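Local coordinates for glycolipid-binding domain-containing protein (Pseudomonas aeruginosa, PDB 2H1T) that is of unknown function but probably binds glycolipids, and belongs to a family grouped with the LolA and LolB lipoprotein carriers, at residues A[147-152]-A[157-162]; A[114-119]-A[170-175]; A[74-79]-A[132-137]. All coordinates share one frame; numbering follows the deposited sequence. Where two conformers were deposited one is given.

Contact 1: A[147-152]-A[157-162]; sequences AYTRLD and LYENLE
Y148 and Y158 form the aromatic centre of a beta hairpin made by strands 142-152 and 155-160. They are a non-hydrogen-bonded antiparallel pair, and their rings make a T-shaped stack with centroids 5.6 Å apart and planes at 81°. Y158 supplies the edge: its CD1 lies over one face of the Y148 ring, displaced toward the rim, 3.9 Å from Y148 CZ. The two first torsions account for this, because Y158 CG is anti to its backbone N (chi1 167°) whereas Y148 CG lies beside its own N (chi1 -76°). Both hydroxyls find partners farther out, Y148 OH at N112 ND2 and Y158 OH at a bound methylpentanediol that may mark a pocket.

Smaller apolar contacts lie toward the two ends. A147 CB meets the branched end of L161, 4.1 Å from CD2, and L151 CD2 crosses to L157 CB at 4.2 Å. Between them run four backbone bonds, two for A147 with E159 and two for T149 with L157, the shortest being L157 N to T149 O at 2.8 Å. The polar edge is on the face bearing T149, L157 and E159. There the extended E159 side chain runs out over the face, and its carboxylate is held by salt bridges from OE1 to K167 and from OE2 to R126. A single water lies over this face and links the two strands: it donates to E159 OE2 (2.7 Å) and to the backbone L157 O (3.0 Å), and accepts from T149 OG1 at 2.6 Å.

Contact 2: A[114-119]-A[170-175]; sequences FPIRRL and LLVDEQ
V172, the last residue of strand 167-172, meets I116 of the short helix 113-119, which packs against a face of the mixed beta-sheet. The apolar touch is a single methyl pair, V172 CG1 to I116 CD1 at 4.0 Å, the two side chains lying antiparallel as they pass. Y156 on the adjacent strand 155-160 borders both, so the isoleucine side chain touches residues of two neighbouring strands. V172 also bonds through its backbone to S154, in the turn just before strand 155-160.

The chain then leaves the strand at D173, where an Asx turn begins. D173 OD1 accepts from Q175 N at 2.9 Å, met from above the carboxylate plane, and takes a further hydrogen bond from L177 N. Its OD2 forms a salt bridge with R187, while the side chain also packs on Y8 of the second subunit. Two bonds on OD1 and one on OD2 should hold this carboxylate firmly and fix the shape of the turn.

That shape presents Q175 O to R117, although the CA atoms of Q175 and R117 are 7.8 Å apart. The arginine bridges the distance with a curled chain, bent at both chi2 (-67°) and chi3 (-72°), which also brings R117 CD to 3.3 Å from Q175 O. W58 packs against the same side chain. The carbonyl oxygen lies at the edge of the guanidinium, near its plane, and receives a fairly straight bond from R117 NH1 to Q175 O of 2.7 Å, with 154° at the hydrogen.

Contact 3: A[74-79]-A[132-137]; sequences RKLHLL and LYIEAP
The shortest polar bond here, Y133 OH to E135 OE1 at 2.8 Å, runs along the side of strand 132-135 turned away from L76 and L78, which meet I134 and L132 on its other side. The phenol donates to the anti side of the carboxylate, somewhat out of its plane.

No hydrogen bond joins the two segments. The strand axes approach to 11.7 Å at a nearly antiparallel 167°, too far for backbone pairing and consistent with two sheets packed face to face through their side chains. L78 CD1 is the common point: it lies 3.9 Å from L132 CD2 and equally far from I134 CD1, each pair reaching tip to tip. Different first torsions, L132 CG anti to its backbone N (chi1 -177°) and I134 CG1 beside its own (chi1 -52°), let both ends converge on the one methyl. L76 CD2 meets I134 CG2 more loosely, at 4.3 Å.

Strand 72-80 belongs to the antiparallel sheet, between 60-69 and 86-88, whereas strand 126-135 belongs to the mixed sheet, between 102-106 and 142-152. W86 of strand 86-88 touches both L78 and L132 and so spans the interface.

In the fold
Contacts 1 and 2 are neighbours, with centres about 12 Å apart, and they touch where Y148 CE1 packs on P115 CG at 3.5 Å. Contact 3 lies across the chain's centre, its own centre about 23 Å from that of contact 1 and 22 Å from that of contact 2. All three reach the seven-stranded mixed sheet: contact 1 pairs two adjacent strands within it. Along the chain, 74-79 comes first, then 114-119, 132-137, the hairpin and finally 170-175. The mixed sheet is thus joined to helix 113-119 on one side of the chain's centre and to the six-stranded antiparallel sheet on the other, by segments that alternate in sequence.

Contact 1: A[147-152]-A[157-162]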
ATOM      1  N   ALA A 147       9.294  -0.397  29.312  1.00 13.10           N
ATOM      2  CA  ALA A 147      10.628  -0.604  29.885  1.00 14.96           C
ATOM      3  C   ALA A 147      11.588  -1.222  28.880  1.00 14.54           C
ATOM      4  O   ALA A 147      11.191  -2.054  28.026  1.00 16.61           O
ATOM      5  CB  ALA A 147      10.566  -1.467  31.139  1.00 16.51           C
ATOM      6  N   TYR A 148      12.838  -0.795  28.990  1.00 15.73           N
ATOM      7  CA  TYR A 148      13.947  -1.390  28.263  1.00 14.99           C
ATOM      8  C   TYR A 148      15.026  -1.878  29.233  1.00 15.92           C
ATOM      9  O   TYR A 148      15.451  -1.159  30.152  1.00 13.86           O
ATOM     10  CB  TYR A 148      14.564  -0.365  27.303  1.00 15.82           C
ATOM     11  CG  TYR A 148      13.796  -0.070  26.036  1.00 15.61           C
ATOM     12  CD1 TYR A 148      12.640   0.721  26.060  1.00 16.57           C
ATOM     13  CD2 TYR A 148      14.281  -0.489  24.805  1.00 14.61           C
ATOM     14  CE1 TYR A 148      11.933   1.018  24.848  1.00 11.46           C
ATOM     15  CE2 TYR A 148      13.603  -0.203  23.620  1.00 15.55           C
ATOM     16  CZ  TYR A 148      12.433   0.536  23.662  1.00 14.81           C
ATOM     17  OH  TYR A 148      11.773   0.807  22.491  1.00 18.22           O
ATOM     18  N   THR A 149      15.475  -3.121  29.025  1.00 12.45           N
ATOM     19  CA  THR A 149      16.620  -3.629  29.728  1.00 14.78           C
ATOM     20  C   THR A 149      17.694  -4.103  28.742  1.00 12.93           C
ATOM     21  O   THR A 149      17.408  -4.906  27.842  1.00 16.45           O
ATOM     22  CB  THR A 149      16.166  -4.748  30.689  1.00 15.64           C
ATOM     23  OG1 THR A 149      15.090  -4.236  31.518  1.00 15.39           O
ATOM     24  CG2 THR A 149      17.319  -5.223  31.538  1.00 15.11           C
ATOM     25  N   ARG A 150      18.927  -3.621  28.904  1.00 13.63           N
ATOM     26  CA  ARG A 150      20.030  -4.107  28.105  1.00 14.35           C
ATOM     27  C   ARG A 150      20.524  -5.469  28.612  1.00 14.30           C
ATOM     28  O   ARG A 150      20.949  -5.616  29.764  1.00 16.41           O
ATOM     29  CB  ARG A 150      21.171  -3.088  28.037  1.00 14.31           C
ATOM     30  CG  ARG A 150      22.413  -3.631  27.364  1.00 14.68           C
ATOM     31  CD  ARG A 150      23.424  -2.550  27.073  1.00 16.47           C
ATOM     32  NE  ARG A 150      24.743  -3.124  26.947  1.00 18.14           N
ATOM     33  CZ  ARG A 150      25.783  -2.553  26.344  1.00 19.70           C
ATOM     34  NH1 ARG A 150      25.664  -1.376  25.765  1.00 24.16           N
ATOM     35  NH2 ARG A 150      26.936  -3.222  26.264  1.00 20.17           N
ATOM     36  N   LEU A 151      20.494  -6.464  27.740  1.00 14.02           N
ATOM     37  CA  LEU A 151      20.881  -7.835  28.106  1.00 14.46           C
ATOM     38  C   LEU A 151      22.342  -8.021  27.741  1.00 16.29           C
ATOM     39  O   LEU A 151      23.133  -8.579  28.517  1.00 18.09           O
ATOM     40  CB  LEU A 151      20.006  -8.883  27.410  1.00 14.99           C
ATOM     41  CG  LEU A 151      18.485  -8.755  27.639  1.00 16.97           C
ATOM     42  CD1 LEU A 151      17.748  -9.825  26.822  1.00 16.87           C
ATOM     43  CD2 LEU A 151      18.163  -8.834  29.139  1.00 18.50           C
ATOM     44  N   ASP A 152      22.685  -7.585  26.531  1.00 17.66           N
ATOM     45  CA  ASP A 152      24.079  -7.462  26.088  1.00 17.77           C
ATOM     46  C   ASP A 152      24.131  -6.373  25.023  1.00 19.17           C
ATOM     47  O   ASP A 152      23.111  -5.697  24.795  1.00 18.47           O
ATOM     48  CB  ASP A 152      24.678  -8.834  25.644  1.00 18.30           C
ATOM     49  CG  ASP A 152      24.022  -9.437  24.415  1.00 20.01           C
ATOM     50  OD1 ASP A 152      23.366  -8.727  23.633  1.00 21.85           O
ATOM     51  OD2 ASP A 152      24.227 -10.656  24.184  1.00 24.95           O
ATOM     52  N   LEU A 157      15.724  -6.290  26.137  1.00 12.80           N
ATOM     53  CA  LEU A 157      14.384  -6.706  26.548  1.00 13.57           C
ATOM     54  C   LEU A 157      13.426  -5.528  26.581  1.00 14.00           C
ATOM     55  O   LEU A 157      13.616  -4.560  27.340  1.00 13.17           O
ATOM     56  CB  LEU A 157      14.416  -7.410  27.887  1.00  9.74           C
ATOM     57  CG  LEU A 157      13.084  -7.928  28.440  1.00 12.07           C
ATOM     58  CD1 LEU A 157      12.571  -9.107  27.599  1.00 15.19           C
ATOM     59  CD2 LEU A 157      13.257  -8.280  29.880  1.00 14.83           C
ATOM     60  N   TYR A 158      12.398  -5.615  25.748  1.00 14.33           N
ATOM     61  CA  TYR A 158      11.360  -4.595  25.669  1.00 14.94           C
ATOM     62  C   TYR A 158      10.152  -5.129  26.474  1.00 14.70           C
ATOM     63  O   TYR A 158       9.821  -6.298  26.374  1.00 13.21           O
ATOM     64  CB  TYR A 158      10.939  -4.300  24.196  1.00 15.04           C
ATOM     65  CG  TYR A 158       9.666  -3.496  24.205  1.00 16.23           C
ATOM     66  CD1 TYR A 158       9.702  -2.111  24.375  1.00 15.40           C
ATOM     67  CD2 TYR A 158       8.408  -4.136  24.193  1.00 11.39           C
ATOM     68  CE1 TYR A 158       8.480  -1.384  24.473  1.00 13.94           C
ATOM     69  CE2 TYR A 158       7.233  -3.439  24.336  1.00 17.63           C
ATOM     70  CZ  TYR A 158       7.278  -2.059  24.482  1.00 15.51           C
ATOM     71  OH  TYR A 158       6.068  -1.370  24.578  1.00 18.53           O
ATOM     72  N   GLU A 159       9.499  -4.293  27.264  1.00 14.32           N
ATOM     73  CA  GLU A 159       8.252  -4.651  27.951  1.00 14.80           C
ATOM     74  C   GLU A 159       7.206  -3.518  27.904  1.00 16.38           C
ATOM     75  O   GLU A 159       7.522  -2.357  28.169  1.00 15.24           O
ATOM     76  CB  GLU A 159       8.513  -4.975  29.420  1.00 15.11           C
ATOM     77  CG  GLU A 159       9.621  -5.990  29.671  1.00 16.87           C
ATOM     78  CD  GLU A 159       9.939  -6.188  31.129  1.00 19.36           C
ATOM     79  OE1 GLU A 159       9.227  -6.983  31.800  1.00 20.94           O
ATOM     80  OE2 GLU A 159      10.918  -5.570  31.601  1.00 18.16           O
ATOM     81  N   ASN A 160       5.960  -3.874  27.634  1.00 16.74           N
ATOM     82  CA  ASN A 160       4.830  -2.990  27.920  1.00 15.68           C
ATOM     83  C   ASN A 160       4.591  -2.895  29.420  1.00 17.61           C
ATOM     84  O   ASN A 160       4.539  -3.930  30.122  1.00 18.02           O
ATOM     85  CB  ASN A 160       3.556  -3.540  27.277  1.00 17.84           C
ATOM     86  CG  ASN A 160       2.315  -2.703  27.607  1.00 21.71           C
ATOM     87  OD1 ASN A 160       1.620  -2.948  28.619  1.00 29.97           O
ATOM     88  ND2 ASN A 160       2.012  -1.732  26.745  1.00 30.59           N
ATOM     89  N   LEU A 161       4.370  -1.681  29.900  1.00 19.26           N
ATOM     90  CA  LEU A 161       4.038  -1.498  31.304  1.00 20.51           C
ATOM     91  C   LEU A 161       2.583  -1.147  31.539  1.00 22.11           C
ATOM     92  O   LEU A 161       2.202  -0.899  32.679  1.00 23.42           O
ATOM     93  CB  LEU A 161       4.980  -0.482  31.968  1.00 19.39           C
ATOM     94  CG  LEU A 161       6.474  -0.781  31.972  1.00 20.79           C
ATOM     95  CD1 LEU A 161       7.228   0.221  32.850  1.00 22.61           C
ATOM     96  CD2 LEU A 161       6.765  -2.149  32.457  1.00 24.10           C
ATOM     97  N   GLU A 162       1.724  -1.155  30.523  1.00 22.18           N
ATOM     98  CA  GLU A 162       0.351  -0.676  30.777  1.00 25.47           C
ATOM     99  C   GLU A 162      -0.688  -1.749  31.087  1.00 28.87           C
ATOM    100  O   GLU A 162      -1.816  -1.417  31.484  1.00 32.76           O
ATOM    101  CB  GLU A 162      -0.164   0.223  29.648  1.00 26.99           C
ATOM    102  CG  GLU A 162       0.681   1.429  29.365  1.00 27.46           C
ATOM    103  CD  GLU A 162       0.447   2.605  30.291  1.00 28.80           C
ATOM    104  OE1 GLU A 162      -0.600   2.676  30.960  1.00 35.52           O
ATOM    105  OE2 GLU A 162       1.314   3.496  30.339  1.00 25.01           O
TER
HETATM  106  O   HOH W   1      12.807  -4.278  30.179  1.00 15.03           O

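Contact 2: A[114-119]-A[170-175]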
ATOM      1  N   PHE A 114      15.367   4.756  19.506  1.00 13.96           N
ATOM      2  CA  PHE A 114      15.445   5.991  20.305  1.00 14.41           C
ATOM      3  C   PHE A 114      15.822   5.737  21.744  1.00 14.26           C
ATOM      4  O   PHE A 114      16.830   6.302  22.187  1.00 13.65           O
ATOM      5  CB  PHE A 114      14.185   6.846  20.139  1.00 16.14           C
ATOM      6  CG  PHE A 114      14.086   7.449  18.757  1.00 19.49           C
ATOM      7  CD1 PHE A 114      14.918   8.514  18.391  1.00 19.59           C
ATOM      8  CD2 PHE A 114      13.254   6.908  17.796  1.00 20.10           C
ATOM      9  CE1 PHE A 114      14.870   9.073  17.117  1.00 17.06           C
ATOM     10  CE2 PHE A 114      13.223   7.451  16.496  1.00 21.39           C
ATOM     11  CZ  PHE A 114      14.038   8.512  16.154  1.00 18.85           C
ATOM     12  N   PRO A 115      15.032   4.911  22.484  1.00 12.85           N
ATOM     13  CA  PRO A 115      15.449   4.679  23.871  1.00 13.89           C
ATOM     14  C   PRO A 115      16.830   4.045  23.974  1.00 15.97           C
ATOM     15  O   PRO A 115      17.602   4.408  24.860  1.00 16.75           O
ATOM     16  CB  PRO A 115      14.354   3.777  24.438  1.00 16.05           C
ATOM     17  CG  PRO A 115      13.155   4.036  23.564  1.00 15.38           C
ATOM     18  CD  PRO A 115      13.740   4.283  22.190  1.00 12.77           C
ATOM     19  N   ILE A 116      17.155   3.150  23.034  1.00 15.39           N
ATOM     20  CA  ILE A 116      18.460   2.510  23.029  1.00 16.22           C
ATOM     21  C   ILE A 116      19.580   3.533  22.927  1.00 18.39           C
ATOM     22  O   ILE A 116      20.519   3.490  23.693  1.00 17.91           O
ATOM     23  CB  ILE A 116      18.556   1.449  21.928  1.00 17.96           C
ATOM     24  CG1 ILE A 116      17.657   0.268  22.310  1.00 19.06           C
ATOM     25  CG2 ILE A 116      19.988   0.888  21.785  1.00 16.86           C
ATOM     26  CD1 ILE A 116      17.285  -0.605  21.121  1.00 16.18           C
ATOM     27  N   ARG A 117      19.461   4.459  21.985  1.00 15.50           N
ATOM     28  CA  ARG A 117      20.531   5.412  21.730  1.00 15.43           C
ATOM     29  C   ARG A 117      20.509   6.501  22.765  1.00 15.35           C
ATOM     30  O   ARG A 117      21.564   7.019  23.130  1.00 17.45           O
ATOM     31  CB  ARG A 117      20.419   6.006  20.329  1.00 15.88           C
ATOM     32  CG  ARG A 117      20.705   5.045  19.211  1.00 20.65           C
ATOM     33  CD  ARG A 117      22.179   4.629  19.216  1.00 25.02           C
ATOM     34  NE  ARG A 117      23.054   5.717  18.761  1.00 25.34           N
ATOM     35  CZ  ARG A 117      23.407   5.931  17.487  1.00 28.67           C
ATOM     36  NH1 ARG A 117      23.001   5.133  16.519  1.00 26.89           N
ATOM     37  NH2 ARG A 117      24.183   6.954  17.169  1.00 30.96           N
ATOM     38  N   ARG A 118      19.318   6.887  23.206  1.00 16.13           N
ATOM     39  CA  ARG A 118      19.204   7.973  24.178  1.00 16.14           C
ATOM     40  C   ARG A 118      19.710   7.571  25.581  1.00 17.47           C
ATOM     41  O   ARG A 118      20.431   8.350  26.230  1.00 15.88           O
ATOM     42  CB  ARG A 118      17.751   8.502  24.257  1.00 17.70           C
ATOM     43  CG  ARG A 118      17.581   9.653  25.215  1.00 16.75           C
ATOM     44  CD  ARG A 118      16.199  10.248  25.179  1.00 16.88           C
ATOM     45  NE  ARG A 118      15.246   9.205  25.558  1.00 16.98           N
ATOM     46  CZ  ARG A 118      15.004   8.800  26.804  1.00 20.83           C
ATOM     47  NH1 ARG A 118      15.664   9.320  27.851  1.00 18.64           N
ATOM     48  NH2 ARG A 118      14.145   7.807  27.010  1.00 22.79           N
ATOM     49  N   LEU A 119      19.354   6.372  26.035  1.00 17.24           N
ATOM     50  CA  LEU A 119      19.627   5.934  27.404  1.00 15.92           C
ATOM     51  C   LEU A 119      21.048   5.496  27.644  1.00 15.39           C
ATOM     52  O   LEU A 119      21.533   5.628  28.753  1.00 16.54           O
ATOM     53  CB  LEU A 119      18.700   4.797  27.815  1.00 17.26           C
ATOM     54  CG  LEU A 119      17.210   5.128  27.910  1.00 17.07           C
ATOM     55  CD1 LEU A 119      16.385   3.871  27.873  1.00 18.01           C
ATOM     56  CD2 LEU A 119      16.911   5.951  29.148  1.00 21.09           C
ATOM     57  N   LEU A 170      14.843  -7.841  21.482  1.00 12.02           N
ATOM     58  CA  LEU A 170      15.209  -7.233  20.204  1.00 14.07           C
ATOM     59  C   LEU A 170      16.678  -7.464  19.931  1.00 15.18           C
ATOM     60  O   LEU A 170      17.532  -7.309  20.837  1.00 16.58           O
ATOM     61  CB  LEU A 170      14.906  -5.731  20.172  1.00 11.87           C
ATOM     62  CG  LEU A 170      13.537  -5.287  20.729  1.00 19.53           C
ATOM     63  CD1 LEU A 170      13.301  -3.775  20.386  1.00 20.97           C
ATOM     64  CD2 LEU A 170      12.406  -6.129  20.294  1.00 20.48           C
ATOM     65  N   LEU A 171      16.973  -7.918  18.709  1.00 14.06           N
ATOM     66  CA  LEU A 171      18.345  -8.024  18.254  1.00 13.14           C
ATOM     67  C   LEU A 171      18.623  -6.749  17.420  1.00 13.89           C
ATOM     68  O   LEU A 171      17.898  -6.458  16.456  1.00 13.40           O
ATOM     69  CB  LEU A 171      18.538  -9.265  17.384  1.00 14.70           C
ATOM     70  CG  LEU A 171      19.936  -9.471  16.838  1.00 15.05           C
ATOM     71  CD1 LEU A 171      20.940  -9.931  17.906  1.00 17.28           C
ATOM     72  CD2 LEU A 171      19.926 -10.475  15.680  1.00 15.18           C
ATOM     73  N   VAL A 172      19.641  -6.002  17.827  1.00 15.12           N
ATOM     74  CA  VAL A 172      20.001  -4.734  17.234  1.00 13.94           C
ATOM     75  C   VAL A 172      21.464  -4.746  16.771  1.00 15.42           C
ATOM     76  O   VAL A 172      22.281  -5.558  17.223  1.00 16.05           O
ATOM     77  CB  VAL A 172      19.725  -3.541  18.186  1.00 14.86           C
ATOM     78  CG1 VAL A 172      18.276  -3.608  18.648  1.00 14.14           C
ATOM     79  CG2 VAL A 172      20.648  -3.547  19.442  1.00 13.83           C
ATOM     80  N   ASP A 173      21.768  -3.844  15.851  1.00 14.84           N
ATOM     81  CA  ASP A 173      23.136  -3.704  15.360  1.00 15.68           C
ATOM     82  C   ASP A 173      23.857  -2.685  16.185  1.00 16.03           C
ATOM     83  O   ASP A 173      23.315  -2.138  17.147  1.00 17.39           O
ATOM     84  CB  ASP A 173      23.156  -3.369  13.853  1.00 16.98           C
ATOM     85  CG  ASP A 173      22.585  -2.011  13.520  1.00 18.06           C
ATOM     86  OD1 ASP A 173      22.469  -1.128  14.410  1.00 17.00           O
ATOM     87  OD2 ASP A 173      22.241  -1.832  12.326  1.00 18.30           O
ATOM     88  N   GLU A 174      25.105  -2.420  15.821  1.00 16.65           N
ATOM     89  CA  GLU A 174      25.925  -1.524  16.601  1.00 18.79           C
ATOM     90  C   GLU A 174      25.469  -0.092  16.643  1.00 18.40           C
ATOM     91  O   GLU A 174      25.909   0.642  17.519  1.00 20.23           O
ATOM     92  CB  GLU A 174      27.348  -1.555  16.101  1.00 21.00           C
ATOM     93  CG  GLU A 174      27.946  -2.941  16.101  1.00 29.39           C
ATOM     94  CD  GLU A 174      27.953  -3.543  14.708  1.00 36.92           C
ATOM     95  OE1 GLU A 174      26.829  -3.737  14.162  1.00 33.83           O
ATOM     96  OE2 GLU A 174      29.092  -3.792  14.179  1.00 40.47           O
ATOM     97  N   GLN A 175      24.595   0.319  15.730  1.00 18.18           N
ATOM     98  CA  GLN A 175      23.997   1.643  15.798  1.00 17.34           C
ATOM     99  C   GLN A 175      22.632   1.631  16.511  1.00 17.53           C
ATOM    100  O   GLN A 175      21.958   2.659  16.637  1.00 18.76           O
ATOM    101  CB  GLN A 175      23.891   2.240  14.385  1.00 17.62           C
ATOM    102  CG  GLN A 175      25.251   2.589  13.730  1.00 17.32           C
ATOM    103  CD  GLN A 175      26.031   1.356  13.280  1.00 21.08           C
ATOM    104  OE1 GLN A 175      25.442   0.429  12.701  1.00 23.91           O
ATOM    105  NE2 GLN A 175      27.374   1.318  13.574  1.00 17.38           N
TER

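Contact 3: A[74-79]-A[132-137]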
ATOM      1  N   ARG A  74      -4.613  12.111   6.163  1.00 22.77           N
ATOM      2  CA  ARG A  74      -4.505  12.686   7.501  1.00 25.14           C
ATOM      3  C   ARG A  74      -3.044  13.086   7.743  1.00 22.05           C
ATOM      4  O   ARG A  74      -2.083  12.353   7.400  1.00 21.11           O
ATOM      5  CB  ARG A  74      -5.024  11.713   8.573  1.00 26.03           C
ATOM      6  CG  ARG A  74      -4.391  11.890   9.949  1.00 27.29           C
ATOM      7  CD  ARG A  74      -5.321  11.532  11.101  1.00 30.56           C
ATOM      8  NE  ARG A  74      -4.671  11.663  12.414  1.00 34.49           N
ATOM      9  CZ  ARG A  74      -4.485  12.801  13.100  1.00 36.29           C
ATOM     10  NH1 ARG A  74      -4.855  13.994  12.633  1.00 34.46           N
ATOM     11  NH2 ARG A  74      -3.906  12.741  14.287  1.00 35.58           N
ATOM     12  N   LYS A  75      -2.879  14.265   8.318  1.00 21.59           N
ATOM     13  CA  LYS A  75      -1.570  14.737   8.676  1.00 21.98           C
ATOM     14  C   LYS A  75      -1.464  14.919  10.218  1.00 20.81           C
ATOM     15  O   LYS A  75      -2.464  15.145  10.907  1.00 20.76           O
ATOM     16  CB  LYS A  75      -1.282  16.053   7.935  1.00 23.29           C
ATOM     17  CG  LYS A  75      -1.265  15.928   6.414  1.00 23.09           C
ATOM     18  CD  LYS A  75      -1.092  17.288   5.733  1.00 24.24           C
ATOM     19  CE  LYS A  75      -1.404  17.145   4.239  1.00 26.83           C
ATOM     20  NZ  LYS A  75      -1.540  18.437   3.490  1.00 27.28           N
ATOM     21  N   LEU A  76      -0.235  14.839  10.706  1.00 20.01           N
ATOM     22  CA  LEU A  76       0.108  15.163  12.098  1.00 19.57           C
ATOM     23  C   LEU A  76       1.503  15.781  12.153  1.00 17.25           C
ATOM     24  O   LEU A  76       2.460  15.252  11.575  1.00 14.39           O
ATOM     25  CB  LEU A  76       0.028  13.904  12.966  1.00 20.60           C
ATOM     26  CG  LEU A  76       0.423  14.007  14.457  1.00 21.70           C
ATOM     27  CD1 LEU A  76      -0.563  14.945  15.225  1.00 22.18           C
ATOM     28  CD2 LEU A  76       0.459  12.620  15.092  1.00 20.92           C
ATOM     29  N   HIS A  77       1.602  16.915  12.848  1.00 17.03           N
ATOM     30  CA  HIS A  77       2.863  17.623  13.062  1.00 16.89           C
ATOM     31  C   HIS A  77       3.067  17.870  14.559  1.00 15.58           C
ATOM     32  O   HIS A  77       2.308  18.605  15.182  1.00 16.88           O
ATOM     33  CB  HIS A  77       2.842  18.973  12.352  1.00 16.11           C
ATOM     34  CG  HIS A  77       4.179  19.651  12.291  1.00 16.68           C
ATOM     35  ND1 HIS A  77       4.335  20.940  11.837  1.00 19.22           N
ATOM     36  CD2 HIS A  77       5.421  19.222  12.627  1.00 16.06           C
ATOM     37  CE1 HIS A  77       5.615  21.281  11.901  1.00 22.95           C
ATOM     38  NE2 HIS A  77       6.299  20.249  12.366  1.00 18.12           N
ATOM     39  N   LEU A  78       4.102  17.263  15.123  1.00 15.05           N
ATOM     40  CA  LEU A  78       4.420  17.392  16.545  1.00 14.97           C
ATOM     41  C   LEU A  78       5.799  18.003  16.733  1.00 16.14           C
ATOM     42  O   LEU A  78       6.738  17.739  15.957  1.00 16.75           O
ATOM     43  CB  LEU A  78       4.386  15.996  17.224  1.00 15.18           C
ATOM     44  CG  LEU A  78       3.044  15.277  17.263  1.00 17.46           C
ATOM     45  CD1 LEU A  78       3.225  13.885  17.748  1.00 18.02           C
ATOM     46  CD2 LEU A  78       2.029  16.061  18.154  1.00 20.58           C
ATOM     47  N   LEU A  79       5.872  18.909  17.710  1.00 17.56           N
ATOM     48  CA  LEU A  79       7.137  19.475  18.154  0.50 16.72           C
ATOM     49  C   LEU A  79       7.335  19.076  19.621  1.00 17.68           C
ATOM     50  O   LEU A  79       6.398  19.049  20.392  1.00 17.49           O
ATOM     51  CB  LEU A  79       7.184  21.006  17.974  0.50 16.64           C
ATOM     52  CG  LEU A  79       7.466  21.593  16.572  0.50 17.09           C
ATOM     53  CD1 LEU A  79       7.234  23.111  16.526  0.50 16.95           C
ATOM     54  CD2 LEU A  79       8.881  21.315  16.037  0.50 16.21           C
ATOM     55  N   LEU A 132       5.677   8.301  23.663  1.00 16.95           N
ATOM     56  CA  LEU A 132       4.485   8.795  22.943  1.00 16.34           C
ATOM     57  C   LEU A 132       4.114   7.827  21.812  1.00 16.92           C
ATOM     58  O   LEU A 132       4.756   7.766  20.768  1.00 17.24           O
ATOM     59  CB  LEU A 132       4.702  10.244  22.466  1.00 16.76           C
ATOM     60  CG  LEU A 132       3.547  10.913  21.780  1.00 16.77           C
ATOM     61  CD1 LEU A 132       2.316  10.999  22.738  1.00 17.25           C
ATOM     62  CD2 LEU A 132       3.973  12.332  21.302  1.00 17.56           C
ATOM     63  N   TYR A 133       3.072   7.038  22.048  1.00 17.32           N
ATOM     64  CA  TYR A 133       2.743   5.899  21.186  1.00 15.25           C
ATOM     65  C   TYR A 133       1.757   6.411  20.150  1.00 15.95           C
ATOM     66  O   TYR A 133       0.694   6.956  20.496  1.00 15.68           O
ATOM     67  CB  TYR A 133       2.111   4.791  21.994  1.00 15.19           C
ATOM     68  CG  TYR A 133       1.607   3.628  21.156  1.00 17.68           C
ATOM     69  CD1 TYR A 133       2.511   2.766  20.508  1.00 16.84           C
ATOM     70  CD2 TYR A 133       0.241   3.370  21.023  1.00 15.80           C
ATOM     71  CE1 TYR A 133       2.070   1.680  19.743  1.00 17.05           C
ATOM     72  CE2 TYR A 133      -0.193   2.285  20.259  1.00 16.54           C
ATOM     73  CZ  TYR A 133       0.717   1.455  19.626  1.00 19.92           C
ATOM     74  OH  TYR A 133       0.226   0.400  18.859  1.00 19.65           O
ATOM     75  N   ILE A 134       2.113   6.224  18.884  1.00 15.44           N
ATOM     76  CA  ILE A 134       1.311   6.702  17.735  1.00 16.54           C
ATOM     77  C   ILE A 134       1.121   5.491  16.814  1.00 17.78           C
ATOM     78  O   ILE A 134       2.073   4.976  16.233  1.00 16.47           O
ATOM     79  CB  ILE A 134       2.050   7.838  16.969  1.00 14.78           C
ATOM     80  CG1 ILE A 134       2.477   8.922  17.948  1.00 19.59           C
ATOM     81  CG2 ILE A 134       1.133   8.439  15.836  1.00 17.33           C
ATOM     82  CD1 ILE A 134       3.451   9.965  17.400  1.00 18.83           C
ATOM     83  N   GLU A 135      -0.123   5.046  16.720  1.00 17.32           N
ATOM     84  CA  GLU A 135      -0.499   3.862  15.957  1.00 19.69           C
ATOM     85  C   GLU A 135      -1.087   4.295  14.637  1.00 19.24           C
ATOM     86  O   GLU A 135      -2.144   4.956  14.602  1.00 17.30           O
ATOM     87  CB  GLU A 135      -1.478   3.037  16.778  1.00 19.15           C
ATOM     88  CG  GLU A 135      -1.786   1.691  16.267  1.00 24.50           C
ATOM     89  CD  GLU A 135      -2.798   0.968  17.169  1.00 23.17           C
ATOM     90  OE1 GLU A 135      -2.481   0.677  18.356  1.00 24.74           O
ATOM     91  OE2 GLU A 135      -3.898   0.679  16.669  1.00 31.96           O
ATOM     92  N   ALA A 136      -0.412   3.927  13.541  1.00 19.51           N
ATOM     93  CA  ALA A 136      -1.007   4.130  12.219  1.00 18.70           C
ATOM     94  C   ALA A 136      -2.123   3.086  12.015  1.00 19.78           C
ATOM     95  O   ALA A 136      -2.032   1.974  12.536  1.00 19.45           O
ATOM     96  CB  ALA A 136       0.053   3.982  11.113  1.00 19.90           C
ATOM     97  N   PRO A 137      -3.124   3.414  11.177  1.00 18.23           N
ATOM     98  CA  PRO A 137      -3.260   4.669  10.399  1.00 19.99           C
ATOM     99  C   PRO A 137      -3.909   5.887  11.083  1.00 21.66           C
ATOM    100  O   PRO A 137      -3.896   6.975  10.509  1.00 21.73           O
ATOM    101  CB  PRO A 137      -4.113   4.216   9.194  1.00 19.62           C
ATOM    102  CG  PRO A 137      -4.931   3.095   9.704  1.00 19.30           C
ATOM    103  CD  PRO A 137      -4.165   2.431  10.808  1.00 18.92           C
TER